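Local coordinates for protein DnaJ homolog dnj-2 (Caenorhabditis elegans, PDB 2QSA) that probably serves as an Hsp40-type co-chaperone of the DNAJC25 family, this piece being the N-terminal J domain through which such proteins engage Hsp70, at residues Asn80-Tyr83 and Tyr84-His87. Numbering follows the deposited sequence.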
ATOM      1  N   ASN A  80       8.730  -5.401   7.577  1.00 17.31           N
ATOM      2  CA  ASN A  80       9.230  -5.960   6.305  1.00 17.05           C
ATOM      3  C   ASN A  80       9.263  -4.899   5.197  1.00 17.09           C
ATOM      4  O   ASN A  80      10.239  -4.789   4.432  1.00 16.88           O
ATOM      5  CB  ASN A  80       8.340  -7.123   5.849  1.00 18.72           C
ATOM      6  CG  ASN A  80       8.538  -8.387   6.719  1.00 20.34           C
ATOM      7  OD1 ASN A  80       9.476  -8.456   7.487  1.00 21.57           O
ATOM      8  ND2 ASN A  80       7.657  -9.362   6.583  1.00 20.29           N
ATOM      9  N   TYR A  81       8.193  -4.115   5.130  1.00 16.12           N
ATOM     10  CA  TYR A  81       8.084  -3.071   4.101  1.00 15.55           C
ATOM     11  C   TYR A  81       9.181  -2.014   4.224  1.00 16.44           C
ATOM     12  O   TYR A  81       9.886  -1.684   3.229  1.00 15.33           O
ATOM     13  CB  TYR A  81       6.715  -2.379   4.195  1.00 16.33           C
ATOM     14  CG  TYR A  81       6.491  -1.490   2.962  1.00 15.14           C
ATOM     15  CD1 TYR A  81       6.532  -2.044   1.658  1.00 14.51           C
ATOM     16  CD2 TYR A  81       6.264  -0.101   3.089  1.00 16.77           C
ATOM     17  CE1 TYR A  81       6.362  -1.266   0.521  1.00 15.04           C
ATOM     18  CE2 TYR A  81       6.101   0.702   1.964  1.00 15.42           C
ATOM     19  CZ  TYR A  81       6.134   0.134   0.676  1.00 16.40           C
ATOM     20  OH  TYR A  81       5.940   0.888  -0.433  1.00 16.99           O
ATOM     21  N   ASP A  82       9.365  -1.533   5.454  1.00 16.42           N
ATOM     22  CA  ASP A  82      10.414  -0.558   5.711  1.00 17.17           C
ATOM     23  C   ASP A  82      11.818  -1.102   5.364  1.00 18.51           C
ATOM     24  O   ASP A  82      12.663  -0.382   4.809  1.00 18.26           O
ATOM     25  CB  ASP A  82      10.330  -0.113   7.171  1.00 18.31           C
ATOM     26  CG  ASP A  82       9.129   0.780   7.439  1.00 17.43           C
ATOM     27  OD1 ASP A  82       8.503   1.308   6.486  1.00 18.88           O
ATOM     28  OD2 ASP A  82       8.783   0.951   8.640  1.00 18.26           O
ATOM     29  N   TYR A  83      12.055  -2.367   5.674  1.00 18.21           N
ATOM     30  CA  TYR A  83      13.321  -3.016   5.322  1.00 19.05           C
ATOM     31  C   TYR A  83      13.518  -3.049   3.785  1.00 18.92           C
ATOM     32  O   TYR A  83      14.581  -2.710   3.258  1.00 18.09           O
ATOM     33  CB  TYR A  83      13.365  -4.422   5.903  1.00 19.74           C
ATOM     34  CG  TYR A  83      14.751  -5.006   5.790  1.00 19.87           C
ATOM     35  CD1 TYR A  83      15.641  -4.917   6.850  1.00 23.65           C
ATOM     36  CD2 TYR A  83      15.162  -5.605   4.619  1.00 19.31           C
ATOM     37  CE1 TYR A  83      16.911  -5.448   6.744  1.00 23.47           C
ATOM     38  CE2 TYR A  83      16.427  -6.157   4.489  1.00 22.45           C
ATOM     39  CZ  TYR A  83      17.306  -6.054   5.559  1.00 23.52           C
ATOM     40  OH  TYR A  83      18.571  -6.594   5.450  1.00 24.43           O
ATOM     41  N   TYR A  84      12.467  -3.445   3.084  1.00 17.04           N
ATOM     42  CA  TYR A  84      12.453  -3.402   1.607  1.00 16.57           C
ATOM     43  C   TYR A  84      12.740  -2.015   1.024  1.00 15.99           C
ATOM     44  O   TYR A  84      13.542  -1.881   0.097  1.00 16.63           O
ATOM     45  CB  TYR A  84      11.060  -3.864   1.197  1.00 17.13           C
ATOM     46  CG  TYR A  84      10.626  -3.608  -0.226  1.00 16.89           C
ATOM     47  CD1 TYR A  84      11.193  -4.344  -1.290  1.00 18.30           C
ATOM     48  CD2 TYR A  84       9.545  -2.722  -0.512  1.00 15.91           C
ATOM     49  CE1 TYR A  84      10.739  -4.165  -2.622  1.00 17.36           C
ATOM     50  CE2 TYR A  84       9.093  -2.532  -1.840  1.00 14.03           C
ATOM     51  CZ  TYR A  84       9.654  -3.262  -2.875  1.00 15.51           C
ATOM     52  OH  TYR A  84       9.170  -3.094  -4.144  1.00 16.47           O
ATOM     53  N   LEU A  85      12.084  -0.988   1.571  1.00 16.46           N
ATOM     54  CA  LEU A  85      12.360   0.384   1.126  1.00 16.17           C
ATOM     55  C   LEU A  85      13.858   0.726   1.332  1.00 16.80           C
ATOM     56  O   LEU A  85      14.492   1.349   0.476  1.00 17.93           O
ATOM     57  CB  LEU A  85      11.508   1.403   1.881  1.00 17.24           C
ATOM     58  CG  LEU A  85      10.002   1.371   1.586  1.00 15.60           C
ATOM     59  CD1 LEU A  85       9.366   2.488   2.446  1.00 17.60           C
ATOM     60  CD2 LEU A  85       9.686   1.608   0.060  1.00 15.49           C
ATOM     61  N   ASP A  86      14.377   0.310   2.473  1.00 17.28           N
ATOM     62  CA  ASP A  86      15.752   0.649   2.896  1.00 19.23           C
ATOM     63  C   ASP A  86      16.824  -0.209   2.227  1.00 19.98           C
ATOM     64  O   ASP A  86      18.017   0.207   2.167  1.00 20.40           O
ATOM     65  CB  ASP A  86      15.870   0.551   4.430  1.00 18.30           C
ATOM     66  CG  ASP A  86      15.099   1.635   5.161  1.00 21.50           C
ATOM     67  OD1 ASP A  86      14.644   2.624   4.516  1.00 23.06           O
ATOM     68  OD2 ASP A  86      14.920   1.489   6.398  1.00 22.02           O
ATOM     69  N   HIS A  87      16.442  -1.399   1.748  1.00 20.35           N
ATOM     70  CA  HIS A  87      17.416  -2.368   1.215  1.00 20.69           C
ATOM     71  C   HIS A  87      16.923  -2.971  -0.098  1.00 21.53           C
ATOM     72  O   HIS A  87      16.710  -4.170  -0.175  1.00 21.23           O
ATOM     73  CB  HIS A  87      17.697  -3.475   2.251  1.00 21.32           C
ATOM     74  CG  HIS A  87      17.975  -2.956   3.626  1.00 22.80           C
ATOM     75  ND1 HIS A  87      19.235  -2.594   4.055  1.00 27.23           N
ATOM     76  CD2 HIS A  87      17.144  -2.727   4.669  1.00 23.18           C
ATOM     77  CE1 HIS A  87      19.169  -2.174   5.305  1.00 24.63           C
ATOM     78  NE2 HIS A  87      17.914  -2.243   5.701  1.00 28.08           N
TER
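Helical i-to-i+4 hydrogen bonds run from Y84 N, L85 N and D86 N to N80 O, Y81 O and D82 O, and the last, H87 N to Y83 O, is weak as H87 leaves helical geometry. At this end of the helix the Y83 and H87 rings stack face to face, centroids 3.9 Å apart and planes 28° from parallel. H87 CD2 sits over the centre of the phenol ring, whereas Y83 CZ lies over a face of the imidazole, offset toward its rim. The stack depends on Y83 CG being anti to the backbone N (chi1 -169°), which sets CG beside the carbonyl carbon and the ring where the flat imidazole of H87 can lie on its face. A tyrosine suits this place, offering a broad face to H87 while its OH reaches Q90 in a hydrogen bond; an alanine here would probably leave the imidazole free to turn and Q90 OE1 without this hydroxyl.

On another side of the helix, Y81 packs against both Y84 and L85. L85 CG makes a CH-pi contact over one face of the Y81 ring, 4.2 Å from its centroid, and the branched leucine end suits this place by spreading both methyls across the ring, L85 CD1 3.8 Å from Y81 CE2. The Y84 ring meets Y81 obliquely, planes at 39°, with Y84 CD2 3.6 Å from Y81 CE1. Tyrosine serves both positions by combining an apolar ring with a hydroxyl that binds backbone: Y81 OH bonds the N of C17, which is disulfide-linked to C12, and Y84 OH bonds A7 N. Thus helix 75-86, which follows the long helix 52-73 of the J domain, is tied to the N-terminal segment and helix 17-20, Y81 also packs against helix 52-73, and Y83 and Y84 touch N94 of helix 91-101.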